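Local coordinates for protein N(G),N(G)-dimethylarginine dimethylaminohydrolase (Pseudomonas aeruginosa, PDB 1H70) that hydrolyses N(G),N(G)-dimethyl-L-arginine and N(G)-monomethyl-L-arginine, giving L-citrulline and dimethylamine or methylamine, at residues Ile6-Pro11 and Ala38-Leu43; Asp49-Pro54 and Glu94-Arg99; Ile77-Gly82 and Arg140-Ile145; Thr166-Leu171 and Leu176-Glu181; Ser201-Cys206 and Val213-Gly218. The protein carries 1 engineered substitution. All coordinates share one frame; numbering follows the deposited sequence.

Interaction 1: residues Ile6-Pro11 and Ala38-Leu43; sequences IIARTP and AYIRAL
L43, which packs on I6 across the contact, also lays its CD1 methyl on one face of the Y39 ring. L43 CD1 stands 3.7 Å above the plane of the Y39 ring, displaced toward the rim. The Y39 ring itself hardly meets the strand; its hydroxyl is hydrogen-bonded to S252. The same L43 CD1 lies 4.1 Å from I6 CG2. The other branch does the closer work: L43 CD2 comes to 3.5 Å from I6 CD1, tighter than a usual methyl contact. These two side chains meet at a slant. One turn back on the helix, I40 reaches A8. Its CG1 branch lies anti to the carbonyl carbon (chi1 -63°), and CD1 at its end comes to 3.9 Å from A8 CB.

The contact lies inside the beta-alpha-beta unit formed by strand 5-9, helix 29-43 and strand 49-53. I6 and A8 alternate with I7, so both point to the helix. Their backbones are hydrogen-bonded to strand 49-53, which runs parallel beside strand 5-9. L43 also touches I50 of that strand, so one leucine spans both.

Across this interface every partner is aliphatic and buried. Between these segments the helix is probably held to the strand by close fit and burial from water. Strand register is left to the backbone bonds within the sheet.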
# COMPACT_ATOMS: atom_id res chain seq x y z
N ILE A 6 3.28 5.75 -11.28
CA ILE A 6 3.71 5.03 -10.12
C ILE A 6 4.94 5.74 -9.56
O ILE A 6 5.75 6.25 -10.33
CB ILE A 6 4.04 3.57 -10.58
CG1 ILE A 6 2.73 2.77 -10.37
CG2 ILE A 6 5.24 2.99 -9.88
CD1 ILE A 6 2.36 1.86 -11.44
N ILE A 7 5.04 5.81 -8.22
CA ILE A 7 6.25 6.32 -7.55
C ILE A 7 6.77 5.15 -6.70
O ILE A 7 5.98 4.43 -6.06
CB ILE A 7 5.99 7.52 -6.63
CG1 ILE A 7 5.48 8.71 -7.45
CG2 ILE A 7 7.24 7.89 -5.85
CD1 ILE A 7 4.79 9.76 -6.60
N ALA A 8 8.08 4.96 -6.67
CA ALA A 8 8.71 3.89 -5.87
C ALA A 8 10.04 4.41 -5.37
O ALA A 8 10.50 5.47 -5.83
CB ALA A 8 8.93 2.63 -6.71
N ARG A 9 10.70 3.68 -4.48
CA ARG A 9 12.02 4.14 -4.00
C ARG A 9 12.93 2.94 -3.80
O ARG A 9 12.54 1.98 -3.15
CB ARG A 9 11.88 4.92 -2.71
CG ARG A 9 13.22 5.53 -2.16
CD ARG A 9 13.10 6.07 -0.75
NE ARG A 9 12.29 7.27 -0.65
CZ ARG A 9 12.66 8.49 -1.03
NH1 ARG A 9 13.87 8.70 -1.56
NH2 ARG A 9 11.82 9.51 -0.87
N THR A 10 14.13 3.01 -4.33
CA THR A 10 15.12 1.95 -4.17
C THR A 10 15.33 1.65 -2.71
O THR A 10 15.42 2.56 -1.93
CB THR A 10 16.44 2.48 -4.79
OG1 THR A 10 16.17 2.85 -6.15
CG2 THR A 10 17.54 1.40 -4.82
N PRO A 11 15.43 0.37 -2.33
CA PRO A 11 15.67 0.02 -0.92
C PRO A 11 17.09 0.42 -0.47
O PRO A 11 18.02 0.41 -1.30
CB PRO A 11 15.47 -1.51 -0.91
CG PRO A 11 15.82 -1.93 -2.29
CD PRO A 11 15.34 -0.81 -3.21
N ALA A 38 12.81 -6.61 -9.88
CA ALA A 38 11.80 -7.45 -10.54
C ALA A 38 10.42 -6.78 -10.49
O ALA A 38 9.60 -6.89 -11.42
CB ALA A 38 11.77 -8.85 -9.91
N TYR A 39 10.16 -6.10 -9.38
CA TYR A 39 8.90 -5.40 -9.16
C TYR A 39 8.80 -4.23 -10.15
O TYR A 39 7.76 -4.01 -10.75
CB TYR A 39 8.85 -4.91 -7.71
CG TYR A 39 7.71 -4.06 -7.23
CD1 TYR A 39 6.42 -4.58 -7.10
CD2 TYR A 39 7.92 -2.74 -6.83
CE1 TYR A 39 5.38 -3.80 -6.59
CE2 TYR A 39 6.88 -1.95 -6.32
CZ TYR A 39 5.61 -2.49 -6.23
OH TYR A 39 4.55 -1.74 -5.73
N ILE A 40 9.88 -3.48 -10.30
CA ILE A 40 9.87 -2.37 -11.28
C ILE A 40 9.67 -2.87 -12.72
O ILE A 40 8.92 -2.26 -13.50
CB ILE A 40 11.17 -1.53 -11.14
CG1 ILE A 40 11.23 -0.88 -9.76
CG2 ILE A 40 11.25 -0.44 -12.22
CD1 ILE A 40 10.06 0.07 -9.45
N ARG A 41 10.32 -3.98 -13.06
CA ARG A 41 10.20 -4.53 -14.41
C ARG A 41 8.79 -4.98 -14.69
O ARG A 41 8.34 -4.91 -15.81
CB ARG A 41 11.20 -5.68 -14.66
CG ARG A 41 12.64 -5.26 -14.47
CD ARG A 41 13.61 -6.34 -14.94
NE ARG A 41 13.60 -6.42 -16.40
CZ ARG A 41 14.39 -7.23 -17.11
NH1 ARG A 41 15.24 -8.01 -16.45
NH2 ARG A 41 14.34 -7.27 -18.44
N ALA A 42 8.09 -5.49 -13.66
CA ALA A 42 6.69 -5.87 -13.81
C ALA A 42 5.88 -4.58 -14.05
O ALA A 42 5.00 -4.53 -14.93
CB ALA A 42 6.21 -6.55 -12.53
N LEU A 43 6.15 -3.54 -13.26
CA LEU A 43 5.44 -2.27 -13.41
C LEU A 43 5.70 -1.61 -14.75
O LEU A 43 4.85 -0.86 -15.26
CB LEU A 43 5.75 -1.31 -12.25
CG LEU A 43 5.09 -1.68 -10.91
CD1 LEU A 43 5.81 -1.04 -9.73
CD2 LEU A 43 3.60 -1.32 -10.91

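Interaction 2: residues Asp49-Pro54 and Glu94-Arg99; sequences DITLLP and EETVQR
T51 and L53 of strand 49-53 pack on T96 of helix 89-100. This is a helix laid on a face of a small mixed sheet, in the pentein (alpha/beta-propeller) fold of this family. The strand is at an edge of that sheet within the chain and pairs with strand 5-9. T51 and L53 are two residues apart, so both point to the helix, while T96 points back between them.

T51 and T96 reach toward each other tip to tip. Their CG2 methyls meet, with T51 CG2 4.2 Å from T96 CG2. In T96 the methyl lies anti to the backbone N and OG1 anti to the carbonyl carbon (chi1 -61°). This torsion turns the methyl to T51 and the oxygen to L53. L53 and T96 run past each other in opposite directions rather than end on. Both branches of the leucine then lie beside the threonine oxygen.

The contact is small and only partly buried. T96 also touches I7 of strand 5-9, so the helix rests on two strands of this sheet. The next residue, V97, packs on A76 and I78 of strand 76-78 and on V105. E94 forms a salt bridge with R107. The helix therefore lies between two sheets, and T96 serves the one with strand 49-53.

The nearest approach is from carbon to oxygen: L53 CD2 lies 3.5 Å from T96 OG1, and L53 CD1 lies 3.7 Å from the same oxygen.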
# COMPACT_ATOMS: atom_id res chain seq x y z
N ASP A 49 3.96 5.52 -16.30
CA ASP A 49 5.37 5.90 -16.22
C ASP A 49 5.75 5.75 -14.76
O ASP A 49 4.87 5.76 -13.89
CB ASP A 49 5.78 7.23 -16.85
CG ASP A 49 4.86 8.31 -16.53
OD1 ASP A 49 4.65 8.41 -15.30
OD2 ASP A 49 4.38 9.08 -17.42
N ILE A 50 7.04 5.57 -14.50
CA ILE A 50 7.51 5.24 -13.18
C ILE A 50 8.49 6.30 -12.72
O ILE A 50 9.34 6.69 -13.51
CB ILE A 50 8.25 3.87 -13.28
CG1 ILE A 50 7.26 2.76 -13.63
CG2 ILE A 50 9.06 3.57 -12.02
CD1 ILE A 50 7.85 1.56 -14.36
N THR A 51 8.31 6.78 -11.49
CA THR A 51 9.27 7.71 -10.89
C THR A 51 9.95 6.92 -9.80
O THR A 51 9.31 6.56 -8.82
CB THR A 51 8.54 8.94 -10.32
OG1 THR A 51 7.93 9.62 -11.41
CG2 THR A 51 9.55 9.89 -9.65
N LEU A 52 11.24 6.65 -9.95
CA LEU A 52 11.99 5.82 -9.03
C LEU A 52 12.96 6.67 -8.25
O LEU A 52 13.91 7.18 -8.82
CB LEU A 52 12.70 4.74 -9.85
CG LEU A 52 13.63 3.74 -9.15
CD1 LEU A 52 12.94 3.06 -7.96
CD2 LEU A 52 14.12 2.70 -10.17
N LEU A 53 12.69 6.83 -6.96
CA LEU A 53 13.54 7.70 -6.11
C LEU A 53 14.72 6.95 -5.55
O LEU A 53 14.67 5.74 -5.43
CB LEU A 53 12.68 8.29 -4.99
CG LEU A 53 11.40 8.95 -5.57
CD1 LEU A 53 10.50 9.39 -4.43
CD2 LEU A 53 11.81 10.17 -6.41
N PRO A 54 15.78 7.68 -5.20
CA PRO A 54 17.01 7.08 -4.66
C PRO A 54 16.85 6.60 -3.22
O PRO A 54 16.00 7.06 -2.44
CB PRO A 54 18.04 8.23 -4.74
CG PRO A 54 17.18 9.49 -4.67
CD PRO A 54 15.87 9.14 -5.36
N GLU A 94 8.16 14.72 -0.29
CA GLU A 94 7.37 15.92 -0.56
C GLU A 94 7.65 16.60 -1.91
O GLU A 94 6.72 17.02 -2.57
CB GLU A 94 7.48 16.96 0.57
CG GLU A 94 6.38 18.00 0.41
CD GLU A 94 5.82 18.59 1.69
OE1 GLU A 94 5.77 17.89 2.73
OE2 GLU A 94 5.40 19.78 1.62
N GLU A 95 8.91 16.68 -2.32
CA GLU A 95 9.23 17.35 -3.58
C GLU A 95 8.61 16.63 -4.79
O GLU A 95 8.06 17.26 -5.71
CB GLU A 95 10.76 17.48 -3.70
N THR A 96 8.66 15.31 -4.78
CA THR A 96 8.04 14.54 -5.85
C THR A 96 6.54 14.76 -5.91
O THR A 96 5.97 14.95 -6.97
CB THR A 96 8.32 13.04 -5.61
OG1 THR A 96 9.73 12.82 -5.62
CG2 THR A 96 7.71 12.17 -6.68
N VAL A 97 5.89 14.70 -4.74
CA VAL A 97 4.42 14.85 -4.71
C VAL A 97 4.05 16.25 -5.22
O VAL A 97 3.10 16.43 -5.99
CB VAL A 97 3.89 14.61 -3.27
CG1 VAL A 97 2.42 14.99 -3.14
CG2 VAL A 97 4.09 13.14 -2.90
N GLN A 98 4.81 17.24 -4.76
CA GLN A 98 4.56 18.63 -5.14
C GLN A 98 4.66 18.79 -6.67
O GLN A 98 3.88 19.51 -7.29
CB GLN A 98 5.57 19.53 -4.41
CG GLN A 98 5.14 20.97 -4.31
CD GLN A 98 3.95 21.18 -3.38
OE1 GLN A 98 2.91 21.64 -3.85
NE2 GLN A 98 4.10 20.84 -2.10
N ARG A 99 5.58 18.08 -7.31
CA ARG A 99 5.72 18.15 -8.76
C ARG A 99 4.53 17.55 -9.50
O ARG A 99 4.16 18.01 -10.56
CB ARG A 99 7.02 17.47 -9.21
CG ARG A 99 7.38 17.78 -10.64
CD ARG A 99 8.74 17.26 -11.03
NE ARG A 99 9.64 17.08 -9.89
CZ ARG A 99 10.00 15.87 -9.46
NH1 ARG A 99 9.56 14.77 -10.06
NH2 ARG A 99 10.83 15.79 -8.45

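Interaction 3: residues Ile77-Gly82 and Arg140-Ile145; sequences IITRPG and RQMIAI
I77 meets M142 and I145 in a buried apolar contact between strand 76-78 and helix 136-148. The strand is the middle one of a three-stranded mixed sheet, and the helix packs on one of its faces. I77 is the main residue on the strand side.

M142 starts to one side of the strand and bends in to reach it. Its CG is anti to the backbone N (chi1 -179°). The chain then folds at chi2 (70°) and chi3 (76°), which brings sulfur and methyl together against I77. M142 CE lies 3.6 Å from I77 CG2, and M142 SD lies 3.7 Å from the same methyl. The sulfur also sits 3.8 Å from I77 CG1. I145, one turn along, passes I77 in the opposite direction. Its CG2 is 3.8 Å from I77 CG1, and I145 CD1 is 3.8 Å from I77 CG2. I77 is thus gripped by two residues on one side of the helix.

T79 extends the contact past the strand end. T79 CG2 lies 4.2 Å from M142 CE. Its hydroxyl turns to D67 O and bonds to it. D67 belongs to the citrulline pocket, so T79 joins this packing to a pocket residue.

Both I77 and M142 also touch L70 of strand 69-71, while I145 touches E106 of strand 105-107. I78 points away from helix 136-148 and packs on T90, E94 and V97 of helix 89-100. The strand is therefore sandwiched between two helices.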
# COMPACT_ATOMS: atom_id res chain seq x y z
N ILE A 77 -2.26 13.89 -0.17
CA ILE A 77 -2.24 14.21 1.25
C ILE A 77 -1.01 13.55 1.85
O ILE A 77 -0.92 12.32 1.87
CB ILE A 77 -3.49 13.63 1.97
CG1 ILE A 77 -4.79 14.05 1.29
CG2 ILE A 77 -3.54 14.09 3.42
CD1 ILE A 77 -5.39 12.98 0.33
N ILE A 78 -0.08 14.36 2.32
CA ILE A 78 1.10 13.85 3.00
C ILE A 78 0.61 13.40 4.36
O ILE A 78 -0.11 14.13 5.03
CB ILE A 78 2.14 14.96 3.17
CG1 ILE A 78 2.54 15.54 1.82
CG2 ILE A 78 3.40 14.46 3.89
CD1 ILE A 78 3.14 14.57 0.86
N THR A 79 0.98 12.19 4.75
CA THR A 79 0.49 11.64 6.00
C THR A 79 1.37 12.04 7.18
O THR A 79 2.12 13.03 7.12
CB THR A 79 0.34 10.12 5.88
OG1 THR A 79 1.63 9.52 5.68
CG2 THR A 79 -0.53 9.73 4.66
N ARG A 80 1.26 11.30 8.28
CA ARG A 80 2.04 11.55 9.48
C ARG A 80 2.22 10.20 10.19
O ARG A 80 1.44 9.81 11.06
CB ARG A 80 1.30 12.55 10.38
CG ARG A 80 2.16 13.07 11.54
CD ARG A 80 1.67 14.44 12.07
NE ARG A 80 2.48 14.87 13.21
CZ ARG A 80 2.30 14.46 14.46
NH1 ARG A 80 1.30 13.63 14.77
NH2 ARG A 80 3.10 14.92 15.43
N PRO A 81 3.22 9.45 9.75
CA PRO A 81 3.45 8.10 10.26
C PRO A 81 3.45 7.98 11.77
O PRO A 81 3.99 8.82 12.50
CB PRO A 81 4.77 7.68 9.64
CG PRO A 81 4.80 8.45 8.33
CD PRO A 81 4.16 9.80 8.67
N GLY A 82 2.80 6.91 12.23
CA GLY A 82 2.74 6.63 13.66
C GLY A 82 4.09 6.09 14.12
O GLY A 82 4.47 6.30 15.26
N ARG A 140 -9.81 11.05 11.04
CA ARG A 140 -10.73 12.18 10.98
C ARG A 140 -10.21 13.29 10.06
O ARG A 140 -10.94 13.79 9.21
CB ARG A 140 -10.92 12.75 12.39
CG ARG A 140 -11.90 13.94 12.46
CD ARG A 140 -11.80 14.71 13.76
NE ARG A 140 -10.60 15.54 13.83
CZ ARG A 140 -10.46 16.70 13.21
NH1 ARG A 140 -11.45 17.15 12.44
NH2 ARG A 140 -9.35 17.40 13.34
N GLN A 141 -8.95 13.68 10.25
CA GLN A 141 -8.35 14.72 9.44
C GLN A 141 -8.35 14.32 7.97
O GLN A 141 -8.67 15.13 7.12
CB GLN A 141 -6.93 15.00 9.93
CG GLN A 141 -6.88 15.88 11.15
CD GLN A 141 -5.45 16.17 11.53
OE1 GLN A 141 -4.64 16.47 10.65
NE2 GLN A 141 -5.12 16.05 12.81
N MET A 142 -8.01 13.06 7.69
CA MET A 142 -8.00 12.57 6.31
C MET A 142 -9.40 12.57 5.71
O MET A 142 -9.60 12.99 4.57
CB MET A 142 -7.38 11.16 6.25
CG MET A 142 -7.32 10.59 4.83
SD MET A 142 -6.10 11.46 3.81
CE MET A 142 -4.56 10.78 4.45
N ILE A 143 -10.40 12.11 6.47
CA ILE A 143 -11.76 12.10 5.89
C ILE A 143 -12.20 13.53 5.57
O ILE A 143 -12.82 13.78 4.53
CB ILE A 143 -12.76 11.37 6.82
CG1 ILE A 143 -12.46 9.86 6.76
CG2 ILE A 143 -14.20 11.64 6.38
CD1 ILE A 143 -13.04 9.05 7.89
N ALA A 144 -11.86 14.49 6.44
CA ALA A 144 -12.26 15.89 6.21
C ALA A 144 -11.62 16.44 4.93
O ALA A 144 -12.28 17.15 4.15
CB ALA A 144 -11.93 16.77 7.42
N ILE A 145 -10.35 16.11 4.70
CA ILE A 145 -9.67 16.58 3.49
C ILE A 145 -10.31 15.97 2.25
O ILE A 145 -10.58 16.66 1.26
CB ILE A 145 -8.18 16.22 3.54
CG1 ILE A 145 -7.46 17.04 4.61
CG2 ILE A 145 -7.53 16.49 2.18
CD1 ILE A 145 -6.10 16.43 5.02

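Interaction 4: residues Thr166-Leu171 and Leu176-Glu181; sequences TGLAYL and LLAAGE
A169 and L177 form the hydrogen-bonded pair of two antiparallel strands, with two backbone bonds between them. L177 N donates to A169 O at 2.8 Å, with an N-H...O angle of 162°. A169 N donates to L177 O at a longer 3.2 Å. A third bond follows beyond the strand ends, from A179 N to G167 O at 3.0 Å. The flanking pairs, L168 with A178 and Y170 with L176, are non-hydrogen-bonded.

CA-H...O contacts add to these bonds. L168 CA lies 3.3 Å from L177 O, so this oxygen faces both an N-H and a C-H. A178 CA makes a like contact to G167 O.

The side chains split between the two faces. L168, Y170, L176 and A178 share one. There L168 CD2 sits 3.8 Å from A178 CB. With CG anti to the backbone N (chi1 -179°), L176 sends CD1 to the edge of the Y170 ring, near its plane, and CD2 to L168 CD2. L176 CD1 also packs on A169 O. M120 covers L168, Y170 and L176 on this face. On the other face A169 CB lies 4.0 Å from L177 CD1. L171, just past the strand, slants over L177 and places CD1 3.9 Å from L177 CG.

The Y170 hydroxyl is hydrogen-bonded to N174 N in the connecting turn. The strands run at 174° to each other. Such a short, tightly connected pair is a beta hairpin, here extended into a three-stranded sheet by strand 192-195, which bonds to L176 and A178.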
# COMPACT_ATOMS: atom_id res chain seq x y z
N THR A 166 -2.84 -5.02 4.78
CA THR A 166 -2.10 -6.24 5.04
C THR A 166 -3.01 -7.41 4.70
O THR A 166 -2.56 -8.47 4.26
CB THR A 166 -1.76 -6.33 6.53
OG1 THR A 166 -0.74 -5.37 6.86
CG2 THR A 166 -1.19 -7.70 6.91
N GLY A 167 -4.30 -7.22 4.97
CA GLY A 167 -5.28 -8.27 4.74
C GLY A 167 -6.40 -7.94 3.79
O GLY A 167 -7.44 -8.61 3.79
N LEU A 168 -6.21 -6.95 2.92
CA LEU A 168 -7.27 -6.56 1.99
C LEU A 168 -6.68 -5.91 0.75
O LEU A 168 -5.63 -5.26 0.82
CB LEU A 168 -8.17 -5.50 2.61
CG LEU A 168 -9.31 -5.85 3.55
CD1 LEU A 168 -9.73 -4.59 4.30
CD2 LEU A 168 -10.46 -6.44 2.74
N ALA A 169 -7.37 -6.07 -0.36
CA ALA A 169 -6.95 -5.49 -1.63
C ALA A 169 -8.12 -5.37 -2.57
O ALA A 169 -8.77 -6.37 -2.87
CB ALA A 169 -5.85 -6.32 -2.31
N TYR A 170 -8.36 -4.17 -3.08
CA TYR A 170 -9.43 -3.96 -4.05
C TYR A 170 -8.90 -4.03 -5.45
O TYR A 170 -7.97 -3.33 -5.79
CB TYR A 170 -10.14 -2.62 -3.80
CG TYR A 170 -11.33 -2.39 -4.72
CD1 TYR A 170 -12.39 -3.29 -4.74
CD2 TYR A 170 -11.39 -1.30 -5.59
CE1 TYR A 170 -13.48 -3.10 -5.56
CE2 TYR A 170 -12.47 -1.10 -6.43
CZ TYR A 170 -13.52 -2.01 -6.41
OH TYR A 170 -14.61 -1.82 -7.24
N LEU A 171 -9.46 -4.94 -6.28
CA LEU A 171 -8.98 -5.13 -7.64
C LEU A 171 -9.91 -4.57 -8.73
O LEU A 171 -9.88 -5.03 -9.88
CB LEU A 171 -8.77 -6.63 -7.87
CG LEU A 171 -7.96 -7.40 -6.82
CD1 LEU A 171 -7.85 -8.86 -7.24
CD2 LEU A 171 -6.57 -6.79 -6.63
N LEU A 176 -12.95 -7.98 -4.31
CA LEU A 176 -12.17 -7.65 -3.11
C LEU A 176 -11.43 -8.85 -2.51
O LEU A 176 -12.07 -9.83 -2.14
CB LEU A 176 -13.12 -7.08 -2.05
CG LEU A 176 -12.48 -6.65 -0.71
CD1 LEU A 176 -11.55 -5.43 -0.92
CD2 LEU A 176 -13.56 -6.27 0.34
N LEU A 177 -10.11 -8.78 -2.38
CA LEU A 177 -9.38 -9.85 -1.69
C LEU A 177 -9.51 -9.60 -0.18
O LEU A 177 -9.34 -8.46 0.28
CB LEU A 177 -7.87 -9.85 -2.03
CG LEU A 177 -7.47 -10.03 -3.50
CD1 LEU A 177 -5.95 -10.10 -3.62
CD2 LEU A 177 -8.11 -11.31 -4.09
N ALA A 178 -9.83 -10.63 0.59
CA ALA A 178 -9.95 -10.47 2.04
C ALA A 178 -9.45 -11.68 2.80
O ALA A 178 -9.68 -12.84 2.42
CB ALA A 178 -11.38 -10.16 2.47
N ALA A 179 -8.72 -11.36 3.87
CA ALA A 179 -8.18 -12.35 4.78
C ALA A 179 -8.51 -12.01 6.22
O ALA A 179 -8.78 -10.86 6.57
CB ALA A 179 -6.66 -12.44 4.66
N GLY A 180 -8.45 -13.04 7.06
CA GLY A 180 -8.66 -12.90 8.48
C GLY A 180 -9.94 -12.20 8.90
O GLY A 180 -11.04 -12.54 8.46
N GLU A 181 -9.77 -11.20 9.76
CA GLU A 181 -10.91 -10.48 10.31
C GLU A 181 -11.71 -9.62 9.34
O GLU A 181 -12.77 -9.13 9.72
CB GLU A 181 -10.43 -9.61 11.48
CG GLU A 181 -9.67 -8.37 11.03
CD GLU A 181 -8.85 -7.72 12.12
OE1 GLU A 181 -9.40 -7.04 13.03
OE2 GLU A 181 -7.63 -7.88 12.08

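Interaction 5: residues Ser201-Cys206 and Val213-Gly218; sequences SYAANC and VIMPAG
C206 and M215 face each other at the open end of the beta hairpin of strands 207-209 and 212-216. A 3-10 turn, 201-204, leads into this hairpin and packs back on its second strand. C206 SG is 3.4 Å from M215 CB. With SG anti to the carbonyl carbon (chi1 -65°), the sulfur also comes to 4.2 Å from P216 CD. C206 CB touches V213 CG1 at 4.0 Å, so the cysteine spans the strand from V213 to P216.

P216 is the centre of the other half. Its ring lies along the turn and the residues just after it. P216 CB lies 3.6 Å from Y202 CE2, the proline approaching the tyrosine ring at a slant. P216 CG lies 3.9 Å from A203 CA, and P216 CD is 3.6 Å from N205 O. Y202 is held at its far end, where OH is hydrogen-bonded to G246 O and T238 OG1.

The contact is mostly buried. Its side-chain packing is carbon and sulfur, with the backbone oxygens N205 O and I214 O against it. M215 bonds through its backbone to I234 and V236 of strand 232-236.

The side chain of N205 lies about 4 Å from that of S250, the engineered residue at the nucleophile position, and about 5 Å from bound citrulline. The contact thus links a hairpin-containing sheet to a loop bordering the active site of this pentein enzyme.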
# COMPACT_ATOMS: atom_id res chain seq x y z
N SER A 201 -2.25 -16.32 3.44
CA SER A 201 -2.66 -15.01 3.97
C SER A 201 -1.87 -13.82 3.44
O SER A 201 -2.45 -12.76 3.20
CB SER A 201 -2.59 -15.00 5.50
OG SER A 201 -1.23 -15.16 5.93
N TYR A 202 -0.55 -13.95 3.30
CA TYR A 202 0.30 -12.86 2.79
C TYR A 202 -0.23 -12.35 1.46
O TYR A 202 -0.20 -11.15 1.21
CB TYR A 202 1.74 -13.33 2.60
CG TYR A 202 2.75 -12.29 2.13
CD1 TYR A 202 3.07 -11.18 2.91
CD2 TYR A 202 3.41 -12.45 0.92
CE1 TYR A 202 4.03 -10.25 2.48
CE2 TYR A 202 4.34 -11.53 0.48
CZ TYR A 202 4.66 -10.44 1.26
OH TYR A 202 5.60 -9.53 0.82
N ALA A 203 -0.72 -13.26 0.62
CA ALA A 203 -1.23 -12.88 -0.70
C ALA A 203 -2.52 -12.07 -0.74
O ALA A 203 -3.05 -11.82 -1.80
CB ALA A 203 -1.31 -14.09 -1.64
N ALA A 204 -3.04 -11.65 0.41
CA ALA A 204 -4.22 -10.77 0.40
C ALA A 204 -3.75 -9.38 -0.03
O ALA A 204 -4.57 -8.52 -0.39
CB ALA A 204 -4.86 -10.67 1.76
N ASN A 205 -2.44 -9.15 0.07
CA ASN A 205 -1.90 -7.85 -0.35
C ASN A 205 -1.44 -8.00 -1.81
O ASN A 205 -0.45 -8.70 -2.07
CB ASN A 205 -0.76 -7.44 0.58
CG ASN A 205 -0.24 -6.03 0.32
OD1 ASN A 205 -0.23 -5.18 1.22
ND2 ASN A 205 0.25 -5.79 -0.86
N CYS A 206 -2.21 -7.44 -2.75
CA CYS A 206 -1.93 -7.46 -4.19
C CYS A 206 -2.29 -6.09 -4.74
O CYS A 206 -2.98 -5.34 -4.08
CB CYS A 206 -2.77 -8.50 -4.95
SG CYS A 206 -2.43 -10.22 -4.50
N VAL A 213 -2.62 -7.54 -12.45
CA VAL A 213 -2.65 -7.62 -10.99
C VAL A 213 -1.29 -8.17 -10.61
O VAL A 213 -0.89 -9.27 -11.03
CB VAL A 213 -3.79 -8.45 -10.39
CG1 VAL A 213 -3.49 -8.70 -8.90
CG2 VAL A 213 -5.13 -7.74 -10.47
N ILE A 214 -0.54 -7.38 -9.84
CA ILE A 214 0.80 -7.78 -9.41
C ILE A 214 0.68 -8.42 -8.03
O ILE A 214 0.07 -7.81 -7.13
CB ILE A 214 1.77 -6.60 -9.43
CG1 ILE A 214 2.00 -6.13 -10.88
CG2 ILE A 214 3.11 -7.00 -8.81
CD1 ILE A 214 2.77 -4.82 -11.02
N MET A 215 1.20 -9.63 -7.86
CA MET A 215 1.03 -10.31 -6.58
C MET A 215 2.33 -11.02 -6.22
O MET A 215 3.18 -11.24 -7.11
CB MET A 215 -0.10 -11.37 -6.70
CG MET A 215 0.35 -12.54 -7.57
SD MET A 215 -0.88 -13.89 -7.69
CE MET A 215 -0.97 -14.35 -6.00
N PRO A 216 2.50 -11.37 -4.95
CA PRO A 216 3.69 -12.10 -4.50
C PRO A 216 3.73 -13.50 -5.14
O PRO A 216 2.68 -14.16 -5.33
CB PRO A 216 3.50 -12.23 -2.99
CG PRO A 216 2.04 -12.04 -2.75
CD PRO A 216 1.57 -11.10 -3.83
N ALA A 217 4.93 -13.94 -5.48
CA ALA A 217 5.10 -15.27 -6.07
C ALA A 217 5.05 -16.32 -4.96
O ALA A 217 5.47 -16.03 -3.84
CB ALA A 217 6.41 -15.35 -6.80
N GLY A 218 4.53 -17.51 -5.27
CA GLY A 218 4.44 -18.58 -4.29
C GLY A 218 3.10 -18.80 -3.61
O GLY A 218 3.02 -19.47 -2.58

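Overall arrangement
Interactions 1, 3, 4 and 5 are buried, while interaction 2 is only partly so and the smallest. Interactions 1, 2 and 3 each lay a helix on a strand through side chains alone. Interactions 1 and 2 share one sheet, with A8 O bonded to L53 N and R9 to P54. Interaction 2 crosses interaction 3 along the chain and meets it where V97 packs on I78. Interaction 4 differs in chemistry, being held by backbone hydrogen bonds. It touches interaction 5, where L177 packs on C206 and A169 on the carbonyls of A204 and C206. Interaction 5 also reaches interaction 1 through I214 on L43. It packs a 3-10 turn and a cysteine sulfur on a strand near the active site.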